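Local coordinates for putative O-GlcNAcase nagJ (Clostridium perfringens, PDB 6PV5), which probably acts as a hexosaminidase of glycoside hydrolase family 84, here represented by the N-terminal part of a longer protein that includes the catalytic domain, at residues A[186-200]-A[428-442]. Residues are numbered along the deposited sequence; the frame is centred on the assembly and turned at random.
Sequences FKMRAVVEGFYGTPW and DEEVSGFIVNPMRFS. With EDO (1,2-ethanediol), chain E; EDO (1,2-ethanediol), chain D.
M188 bonds twice in a parallel ladder that shows how first and last strands close a β-barrel: its N gives to S432 O and its O takes F434 N (2.8 Å). A190 N reaches F434 O almost head-on (163° at the oxygen), and V436 N to A190 O and V192 N to V436 O continue the alternation. On the face that carries A190, I435 CG2 meets V192 CG1 at 3.6 Å; on the opposite face V191 CG1 touches P438 CG (3.8 Å).

At the N-terminal end the F186 ring is sandwiched: F434 CB sits over the centre of one face, D428 CB nearer the rim of the other, and V431 CG1 lies 3.7 Å from F186 CE1. Beyond the C-terminal ends the F195 ring lies flat under the backbone of R440, whose CA stands 3.6 Å from the ring centroid; CG of F195 is wedged between its own N and carbonyl carbon (chi1 42°), which lays the ring's face against that backbone. The W200 indole carries F195 CE2 on one face and S442 CB on the other, its NE1 bonding weakly to M439 O (3.3 Å). N437 and G194 exchange two weak bonds, OD1 taking G194 N and ND2 reaching G194 O, while N404 is the amide's stronger partner.

Further out, E412 pairs with R440, whose NH1 also binds a water held by Y196 O, and R205 pairs with E193. The seam between strands 188-192 and 431-436 completes the (β/α)8, or TIM, barrel, with the Y196 side chain about 8 Å from that of D305, the predicted proton donor.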
ATOM      1  N   PHE A 186      -9.432  -5.895   7.134  1.00 30.61           N
ATOM      2  CA  PHE A 186      -8.370  -5.929   8.128  1.00 32.12           C
ATOM      3  C   PHE A 186      -8.518  -4.706   9.014  1.00 32.25           C
ATOM      4  O   PHE A 186      -8.826  -3.632   8.505  1.00 32.46           O
ATOM      5  CB  PHE A 186      -6.975  -5.925   7.493  1.00 30.59           C
ATOM      6  CG  PHE A 186      -6.640  -7.113   6.621  1.00 29.70           C
ATOM      7  CD1 PHE A 186      -5.924  -8.185   7.124  1.00 30.19           C
ATOM      8  CD2 PHE A 186      -7.033  -7.155   5.293  1.00 28.17           C
ATOM      9  CE1 PHE A 186      -5.625  -9.278   6.320  1.00 29.72           C
ATOM     10  CE2 PHE A 186      -6.729  -8.246   4.492  1.00 28.85           C
ATOM     11  CZ  PHE A 186      -6.016  -9.305   5.006  1.00 27.56           C
ATOM     12  N   LYS A 187      -8.280  -4.885  10.318  1.00 35.45           N
ATOM     13  CA  LYS A 187      -8.551  -3.837  11.287  1.00 40.04           C
ATOM     14  C   LYS A 187      -7.389  -2.855  11.299  1.00 39.20           C
ATOM     15  O   LYS A 187      -7.540  -1.719  11.752  1.00 37.18           O
ATOM     16  CB  LYS A 187      -8.751  -4.402  12.698  1.00 38.89           C
ATOM     17  CG  LYS A 187      -7.501  -5.001  13.325  1.00 43.16           C
ATOM     18  CD  LYS A 187      -7.692  -5.507  14.747  1.00 47.02           C
ATOM     19  CE  LYS A 187      -6.378  -5.991  15.326  1.00 51.62           C
ATOM     20  NZ  LYS A 187      -6.449  -6.229  16.789  1.00 53.12           N
ATOM     21  N   MET A 188      -6.216  -3.341  10.871  1.00 37.16           N
ATOM     22  CA  MET A 188      -5.076  -2.466  10.675  1.00 35.08           C
ATOM     23  C   MET A 188      -4.596  -2.574   9.227  1.00 33.88           C
ATOM     24  O   MET A 188      -4.272  -3.666   8.748  1.00 30.36           O
ATOM     25  CB  MET A 188      -3.930  -2.769  11.635  1.00 37.90           C
ATOM     26  CG  MET A 188      -3.002  -1.586  11.746  1.00 41.52           C
ATOM     27  SD  MET A 188      -1.369  -1.950  12.385  1.00 49.74           S
ATOM     28  CE  MET A 188      -0.928  -0.313  12.962  1.00 53.00           C
ATOM     29  N   ARG A 189      -4.605  -1.417   8.553  1.00 28.81           N
ATOM     30  CA  ARG A 189      -4.210  -1.252   7.159  1.00 30.32           C
ATOM     31  C   ARG A 189      -3.167  -0.140   7.109  1.00 31.60           C
ATOM     32  O   ARG A 189      -3.524   1.024   7.193  1.00 32.58           O
ATOM     33  CB  ARG A 189      -5.429  -0.899   6.305  1.00 28.18           C
ATOM     34  CG  ARG A 189      -6.554  -1.917   6.395  1.00 31.09           C
ATOM     35  CD  ARG A 189      -7.904  -1.439   5.880  1.00 33.59           C
ATOM     36  NE  ARG A 189      -8.230  -0.108   6.392  1.00 34.43           N
ATOM     37  CZ  ARG A 189      -8.738   0.147   7.600  1.00 36.66           C
ATOM     38  NH1 ARG A 189      -8.974  -0.842   8.456  1.00 32.93           N
ATOM     39  NH2 ARG A 189      -9.003   1.397   7.947  1.00 33.84           N
ATOM     40  N   ALA A 190      -1.881  -0.514   7.049  1.00 28.90           N
ATOM     41  CA  ALA A 190      -0.815   0.418   7.365  1.00 27.60           C
ATOM     42  C   ALA A 190       0.198   0.479   6.222  1.00 30.20           C
ATOM     43  O   ALA A 190       0.257  -0.393   5.350  1.00 27.55           O
ATOM     44  CB  ALA A 190      -0.114  -0.036   8.623  1.00 26.82           C
ATOM     45  N   VAL A 191       1.028   1.518   6.285  1.00 28.67           N
ATOM     46  CA  VAL A 191       2.276   1.586   5.553  1.00 28.04           C
ATOM     47  C   VAL A 191       3.360   1.746   6.603  1.00 27.42           C
ATOM     48  O   VAL A 191       3.171   2.514   7.539  1.00 31.27           O
ATOM     49  CB  VAL A 191       2.246   2.759   4.549  1.00 27.32           C
ATOM     50  CG1 VAL A 191       3.569   2.971   3.825  1.00 27.68           C
ATOM     51  CG2 VAL A 191       1.105   2.612   3.559  1.00 27.60           C
ATOM     52  N   VAL A 192       4.464   0.995   6.466  1.00 27.82           N
ATOM     53  CA  VAL A 192       5.625   1.179   7.327  1.00 26.54           C
ATOM     54  C   VAL A 192       6.721   1.834   6.492  1.00 30.59           C
ATOM     55  O   VAL A 192       6.977   1.411   5.373  1.00 31.31           O
ATOM     56  CB  VAL A 192       6.121  -0.133   7.979  1.00 24.70           C
ATOM     57  CG1 VAL A 192       6.419  -1.237   6.949  1.00 22.31           C
ATOM     58  CG2 VAL A 192       7.322   0.118   8.906  1.00 22.66           C
ATOM     59  N   GLU A 193       7.358   2.873   7.035  1.00 31.16           N
ATOM     60  CA  GLU A 193       8.607   3.352   6.464  1.00 31.50           C
ATOM     61  C   GLU A 193       9.743   2.412   6.862  1.00 30.77           C
ATOM     62  O   GLU A 193      10.549   2.725   7.732  1.00 35.33           O
ATOM     63  CB  GLU A 193       8.858   4.810   6.859  1.00 32.80           C
ATOM     64  CG  GLU A 193       9.945   5.466   6.014  1.00 33.12           C
ATOM     65  CD  GLU A 193      10.127   6.979   6.096  1.00 31.42           C
ATOM     66  OE1 GLU A 193      11.261   7.425   5.913  1.00 31.13           O
ATOM     67  OE2 GLU A 193       9.134   7.703   6.305  1.00 33.64           O
ATOM     68  N   GLY A 194       9.839   1.263   6.190  1.00 29.71           N
ATOM     69  CA  GLY A 194      10.794   0.260   6.620  1.00 27.85           C
ATOM     70  C   GLY A 194      11.860  -0.089   5.581  1.00 29.76           C
ATOM     71  O   GLY A 194      12.509  -1.114   5.717  1.00 28.66           O
ATOM     72  N   PHE A 195      12.088   0.763   4.572  1.00 30.80           N
ATOM     73  CA  PHE A 195      13.157   0.504   3.610  1.00 29.95           C
ATOM     74  C   PHE A 195      14.484   1.048   4.136  1.00 35.60           C
ATOM     75  O   PHE A 195      14.488   2.021   4.899  1.00 33.30           O
ATOM     76  CB  PHE A 195      12.870   1.216   2.282  1.00 29.66           C
ATOM     77  CG  PHE A 195      12.335   2.609   2.461  1.00 28.04           C
ATOM     78  CD1 PHE A 195      13.199   3.670   2.701  1.00 26.76           C
ATOM     79  CD2 PHE A 195      10.971   2.842   2.462  1.00 27.02           C
ATOM     80  CE1 PHE A 195      12.710   4.949   2.894  1.00 25.67           C
ATOM     81  CE2 PHE A 195      10.485   4.121   2.676  1.00 28.52           C
ATOM     82  CZ  PHE A 195      11.357   5.163   2.910  1.00 27.39           C
ATOM     83  N   TYR A 196      15.597   0.420   3.719  1.00 34.31           N
ATOM     84  CA  TYR A 196      16.906   1.060   3.769  1.00 37.53           C
ATOM     85  C   TYR A 196      17.067   2.035   2.596  1.00 38.38           C
ATOM     86  O   TYR A 196      16.350   1.961   1.590  1.00 34.67           O
ATOM     87  CB  TYR A 196      18.074   0.101   4.064  1.00 45.37           C
ATOM     88  CG  TYR A 196      18.260  -1.160   3.248  1.00 55.51           C
ATOM     89  CD1 TYR A 196      18.911  -1.136   2.016  1.00 65.49           C
ATOM     90  CD2 TYR A 196      17.909  -2.411   3.750  1.00 60.30           C
ATOM     91  CE1 TYR A 196      19.132  -2.297   1.279  1.00 59.44           C
ATOM     92  CE2 TYR A 196      18.116  -3.580   3.020  1.00 61.34           C
ATOM     93  CZ  TYR A 196      18.727  -3.530   1.772  1.00 60.41           C
ATOM     94  OH  TYR A 196      18.925  -4.672   1.030  1.00 47.70           O
ATOM     95  N   GLY A 197      17.984   2.991   2.781  1.00 37.38           N
ATOM     96  CA  GLY A 197      18.212   4.081   1.848  1.00 38.32           C
ATOM     97  C   GLY A 197      17.674   5.400   2.394  1.00 38.86           C
ATOM     98  O   GLY A 197      17.127   5.440   3.491  1.00 36.29           O
ATOM     99  N   THR A 198      17.802   6.464   1.590  1.00 36.84           N
ATOM    100  CA  THR A 198      17.391   7.809   1.948  1.00 35.93           C
ATOM    101  C   THR A 198      15.939   7.822   2.422  1.00 39.25           C
ATOM    102  O   THR A 198      15.043   7.337   1.721  1.00 40.31           O
ATOM    103  CB  THR A 198      17.566   8.762   0.759  1.00 38.56           C
ATOM    104  OG1 THR A 198      18.953   8.741   0.421  1.00 44.35           O
ATOM    105  CG2 THR A 198      17.104  10.171   1.061  1.00 34.10           C
ATOM    106  N   PRO A 199      15.661   8.424   3.602  1.00 40.86           N
ATOM    107  CA  PRO A 199      14.301   8.483   4.137  1.00 39.41           C
ATOM    108  C   PRO A 199      13.393   9.401   3.333  1.00 36.76           C
ATOM    109  O   PRO A 199      13.853  10.250   2.583  1.00 39.55           O
ATOM    110  CB  PRO A 199      14.501   9.111   5.526  1.00 41.47           C
ATOM    111  CG  PRO A 199      15.772   9.921   5.379  1.00 40.99           C
ATOM    112  CD  PRO A 199      16.649   9.054   4.503  1.00 41.54           C
ATOM    113  N   TRP A 200      12.089   9.224   3.522  1.00 35.10           N
ATOM    114  CA  TRP A 200      11.149  10.206   3.035  1.00 36.38           C
ATOM    115  C   TRP A 200      11.397  11.516   3.774  1.00 37.61           C
ATOM    116  O   TRP A 200      11.783  11.511   4.946  1.00 35.78           O
ATOM    117  CB  TRP A 200       9.712   9.727   3.240  1.00 34.27           C
ATOM    118  CG  TRP A 200       9.311   8.593   2.347  1.00 34.22           C
ATOM    119  CD1 TRP A 200       9.963   8.119   1.244  1.00 33.40           C
ATOM    120  CD2 TRP A 200       8.119   7.805   2.479  1.00 33.69           C
ATOM    121  NE1 TRP A 200       9.258   7.092   0.673  1.00 30.20           N
ATOM    122  CE2 TRP A 200       8.114   6.883   1.406  1.00 33.73           C
ATOM    123  CE3 TRP A 200       7.067   7.781   3.402  1.00 33.01           C
ATOM    124  CZ2 TRP A 200       7.091   5.948   1.247  1.00 30.59           C
ATOM    125  CZ3 TRP A 200       6.053   6.861   3.234  1.00 34.65           C
ATOM    126  CH2 TRP A 200       6.066   5.959   2.166  1.00 33.30           C
ATOM    127  N   ASP A 428      -7.723 -12.818   5.793  1.00 31.61           N
ATOM    128  CA  ASP A 428      -8.348 -12.150   6.926  1.00 36.18           C
ATOM    129  C   ASP A 428      -8.817 -13.149   7.997  1.00 37.68           C
ATOM    130  O   ASP A 428      -8.988 -12.773   9.157  1.00 35.68           O
ATOM    131  CB  ASP A 428      -9.416 -11.145   6.483  1.00 36.41           C
ATOM    132  CG  ASP A 428     -10.598 -11.757   5.749  1.00 41.84           C
ATOM    133  OD1 ASP A 428     -10.483 -12.901   5.282  1.00 49.14           O
ATOM    134  OD2 ASP A 428     -11.629 -11.078   5.641  1.00 51.02           O
ATOM    135  N   GLU A 429      -8.972 -14.428   7.634  1.00 37.51           N
ATOM    136  CA  GLU A 429      -9.357 -15.449   8.605  1.00 38.04           C
ATOM    137  C   GLU A 429      -8.264 -15.645   9.654  1.00 39.13           C
ATOM    138  O   GLU A 429      -8.569 -16.025  10.778  1.00 42.05           O
ATOM    139  CB  GLU A 429      -9.623 -16.784   7.910  1.00 34.64           C
ATOM    140  CG  GLU A 429     -10.842 -16.759   7.011  1.00 39.53           C
ATOM    141  CD  GLU A 429     -11.203 -18.113   6.406  1.00 47.71           C
ATOM    142  OE1 GLU A 429     -10.706 -19.143   6.913  1.00 51.19           O
ATOM    143  OE2 GLU A 429     -11.985 -18.148   5.413  1.00 55.49           O
ATOM    144  N   GLU A 430      -6.992 -15.409   9.283  1.00 35.00           N
ATOM    145  CA  GLU A 430      -5.874 -15.697  10.176  1.00 32.62           C
ATOM    146  C   GLU A 430      -5.032 -14.448  10.458  1.00 29.18           C
ATOM    147  O   GLU A 430      -4.077 -14.487  11.243  1.00 29.20           O
ATOM    148  CB  GLU A 430      -5.003 -16.817   9.591  1.00 34.43           C
ATOM    149  CG  GLU A 430      -5.697 -18.167   9.482  1.00 39.15           C
ATOM    150  CD  GLU A 430      -6.301 -18.716  10.775  1.00 47.52           C
ATOM    151  OE1 GLU A 430      -5.702 -18.507  11.856  1.00 45.15           O
ATOM    152  OE2 GLU A 430      -7.385 -19.343  10.701  1.00 52.24           O
ATOM    153  N   VAL A 431      -5.370 -13.341   9.796  1.00 28.17           N
ATOM    154  CA  VAL A 431      -4.506 -12.172   9.772  1.00 27.82           C
ATOM    155  C   VAL A 431      -5.374 -10.940  10.009  1.00 26.55           C
ATOM    156  O   VAL A 431      -6.360 -10.749   9.301  1.00 28.31           O
ATOM    157  CB  VAL A 431      -3.742 -12.091   8.424  1.00 28.83           C
ATOM    158  CG1 VAL A 431      -2.898 -10.822   8.316  1.00 27.86           C
ATOM    159  CG2 VAL A 431      -2.860 -13.316   8.208  1.00 25.71           C
ATOM    160  N   SER A 432      -4.972 -10.096  10.968  1.00 27.98           N
ATOM    161  CA  SER A 432      -5.771  -8.947  11.389  1.00 31.46           C
ATOM    162  C   SER A 432      -5.163  -7.630  10.903  1.00 34.77           C
ATOM    163  O   SER A 432      -5.788  -6.570  11.018  1.00 35.20           O
ATOM    164  CB  SER A 432      -5.864  -8.915  12.901  1.00 32.14           C
ATOM    165  OG  SER A 432      -4.552  -8.846  13.463  1.00 34.32           O
ATOM    166  N   GLY A 433      -3.907  -7.684  10.443  1.00 31.03           N
ATOM    167  CA  GLY A 433      -3.235  -6.481   9.970  1.00 33.58           C
ATOM    168  C   GLY A 433      -2.515  -6.704   8.639  1.00 29.63           C
ATOM    169  O   GLY A 433      -1.887  -7.742   8.429  1.00 26.56           O
ATOM    170  N   PHE A 434      -2.625  -5.709   7.760  1.00 28.58           N
ATOM    171  CA  PHE A 434      -1.882  -5.688   6.512  1.00 29.96           C
ATOM    172  C   PHE A 434      -1.012  -4.424   6.434  1.00 31.32           C
ATOM    173  O   PHE A 434      -1.507  -3.307   6.537  1.00 33.80           O
ATOM    174  CB  PHE A 434      -2.844  -5.853   5.337  1.00 28.62           C
ATOM    175  CG  PHE A 434      -2.142  -5.830   4.005  1.00 30.09           C
ATOM    176  CD1 PHE A 434      -1.212  -6.809   3.685  1.00 28.03           C
ATOM    177  CD2 PHE A 434      -2.409  -4.836   3.076  1.00 29.26           C
ATOM    178  CE1 PHE A 434      -0.555  -6.790   2.463  1.00 32.14           C
ATOM    179  CE2 PHE A 434      -1.733  -4.807   1.861  1.00 30.33           C
ATOM    180  CZ  PHE A 434      -0.808  -5.783   1.557  1.00 30.73           C
ATOM    181  N   ILE A 435       0.300  -4.617   6.289  1.00 31.38           N
ATOM    182  CA  ILE A 435       1.271  -3.539   6.352  1.00 30.16           C
ATOM    183  C   ILE A 435       2.146  -3.564   5.098  1.00 29.07           C
ATOM    184  O   ILE A 435       2.824  -4.556   4.823  1.00 29.41           O
ATOM    185  CB  ILE A 435       2.129  -3.687   7.619  1.00 31.52           C
ATOM    186  CG1 ILE A 435       1.265  -3.767   8.881  1.00 34.86           C
ATOM    187  CG2 ILE A 435       3.166  -2.580   7.711  1.00 32.97           C
ATOM    188  CD1 ILE A 435       1.829  -4.716   9.908  1.00 40.70           C
ATOM    189  N   VAL A 436       2.122  -2.459   4.349  1.00 28.26           N
ATOM    190  CA  VAL A 436       2.901  -2.307   3.125  1.00 28.96           C
ATOM    191  C   VAL A 436       4.233  -1.639   3.437  1.00 27.57           C
ATOM    192  O   VAL A 436       4.267  -0.609   4.104  1.00 27.93           O
ATOM    193  CB  VAL A 436       2.142  -1.472   2.091  1.00 31.27           C
ATOM    194  CG1 VAL A 436       3.009  -1.204   0.859  1.00 30.76           C
ATOM    195  CG2 VAL A 436       0.834  -2.146   1.726  1.00 30.01           C
ATOM    196  N   ASN A 437       5.319  -2.285   3.009  1.00 23.96           N
ATOM    197  CA  ASN A 437       6.647  -1.701   3.052  1.00 23.58           C
ATOM    198  C   ASN A 437       6.951  -1.135   1.659  1.00 25.80           C
ATOM    199  O   ASN A 437       7.034  -1.884   0.687  1.00 23.38           O
ATOM    200  CB  ASN A 437       7.696  -2.723   3.484  1.00 21.49           C
ATOM    201  CG  ASN A 437       9.014  -2.095   3.892  1.00 24.34           C
ATOM    202  OD1 ASN A 437       9.087  -0.886   4.112  1.00 26.02           O
ATOM    203  ND2 ASN A 437      10.066  -2.892   3.971  1.00 23.11           N
ATOM    204  N   PRO A 438       7.021   0.204   1.504  1.00 25.93           N
ATOM    205  CA  PRO A 438       7.128   0.821   0.178  1.00 24.73           C
ATOM    206  C   PRO A 438       8.594   1.036  -0.186  1.00 24.21           C
ATOM    207  O   PRO A 438       9.496   0.653   0.562  1.00 25.06           O
ATOM    208  CB  PRO A 438       6.369   2.145   0.412  1.00 26.32           C
ATOM    209  CG  PRO A 438       6.789   2.528   1.844  1.00 25.50           C
ATOM    210  CD  PRO A 438       6.896   1.206   2.583  1.00 24.49           C
ATOM    211  N   MET A 439       8.816   1.654  -1.353  1.00 26.82           N
ATOM    212  CA  MET A 439      10.140   2.024  -1.827  1.00 26.01           C
ATOM    213  C   MET A 439      10.564   3.340  -1.176  1.00 27.01           C
ATOM    214  O   MET A 439       9.708   4.153  -0.812  1.00 24.37           O
ATOM    215  CB  MET A 439      10.097   2.264  -3.346  1.00 25.17           C
ATOM    216  CG  MET A 439       9.834   1.001  -4.157  1.00 26.37           C
ATOM    217  SD  MET A 439       9.950   1.297  -5.953  1.00 27.56           S
ATOM    218  CE  MET A 439       8.400   2.142  -6.216  1.00 21.23           C
ATOM    219  N   ARG A 440      11.877   3.596  -1.161  1.00 26.35           N
ATOM    220  CA  ARG A 440      12.352   4.894  -0.704  1.00 31.35           C
ATOM    221  C   ARG A 440      11.816   6.004  -1.608  1.00 30.87           C
ATOM    222  O   ARG A 440      11.830   7.168  -1.208  1.00 32.74           O
ATOM    223  CB  ARG A 440      13.878   4.915  -0.576  1.00 31.99           C
ATOM    224  CG  ARG A 440      14.639   5.087  -1.883  1.00 36.13           C
ATOM    225  CD  ARG A 440      16.099   5.368  -1.540  1.00 39.99           C
ATOM    226  NE  ARG A 440      16.908   5.788  -2.680  1.00 42.30           N
ATOM    227  CZ  ARG A 440      17.585   4.952  -3.472  1.00 48.08           C
ATOM    228  NH1 ARG A 440      17.559   3.646  -3.243  1.00 43.02           N
ATOM    229  NH2 ARG A 440      18.278   5.426  -4.496  1.00 48.29           N
ATOM    230  N   PHE A 441      11.335   5.631  -2.809  1.00 28.47           N
ATOM    231  CA  PHE A 441      10.780   6.559  -3.791  1.00 27.30           C
ATOM    232  C   PHE A 441       9.290   6.718  -3.549  1.00 30.82           C
ATOM    233  O   PHE A 441       8.499   5.835  -3.894  1.00 35.45           O
ATOM    234  CB  PHE A 441      11.003   6.072  -5.227  1.00 28.02           C
ATOM    235  CG  PHE A 441      12.449   5.751  -5.523  1.00 29.37           C
ATOM    236  CD1 PHE A 441      13.386   6.768  -5.676  1.00 28.82           C
ATOM    237  CD2 PHE A 441      12.878   4.432  -5.596  1.00 29.03           C
ATOM    238  CE1 PHE A 441      14.723   6.462  -5.903  1.00 31.74           C
ATOM    239  CE2 PHE A 441      14.205   4.117  -5.845  1.00 29.75           C
ATOM    240  CZ  PHE A 441      15.129   5.139  -5.995  1.00 33.91           C
ATOM    241  N   SER A 442       8.923   7.863  -2.964  1.00 30.71           N
ATOM    242  CA  SER A 442       7.598   8.047  -2.401  1.00 30.73           C
ATOM    243  C   SER A 442       6.534   8.035  -3.492  1.00 30.87           C
ATOM    244  O   SER A 442       5.589   7.250  -3.445  1.00 28.72           O
ATOM    245  CB  SER A 442       7.526   9.325  -1.609  1.00 32.42           C
ATOM    246  OG  SER A 442       6.192   9.549  -1.193  1.00 34.06           O
TER
HETATM  247  C1  EDO E 604      18.051   9.600  -3.011  1.00 60.22           C
HETATM  248  O1  EDO E 604      19.181   8.745  -3.113  1.00 60.08           O
HETATM  249  C2  EDO E 604      16.859   9.115  -3.755  1.00 60.59           C
HETATM  250  O2  EDO E 604      15.700   8.871  -2.957  1.00 56.73           O
HETATM  251  C1  EDO D 603      -6.009 -18.089  16.440  1.00 63.45           C
HETATM  252  O1  EDO D 603      -5.561 -19.419  16.213  1.00 69.19           O
HETATM  253  C2  EDO D 603      -6.054 -17.221  15.233  1.00 52.63           C
HETATM  254  O2  EDO D 603      -7.013 -17.591  14.245  1.00 50.27           O
HETATM  255  O   HOH W   1      16.430   2.049  -0.980  1.00 28.69           O
HETATM  256  O   HOH W   2      14.191   8.532  -0.337  1.00 49.02           O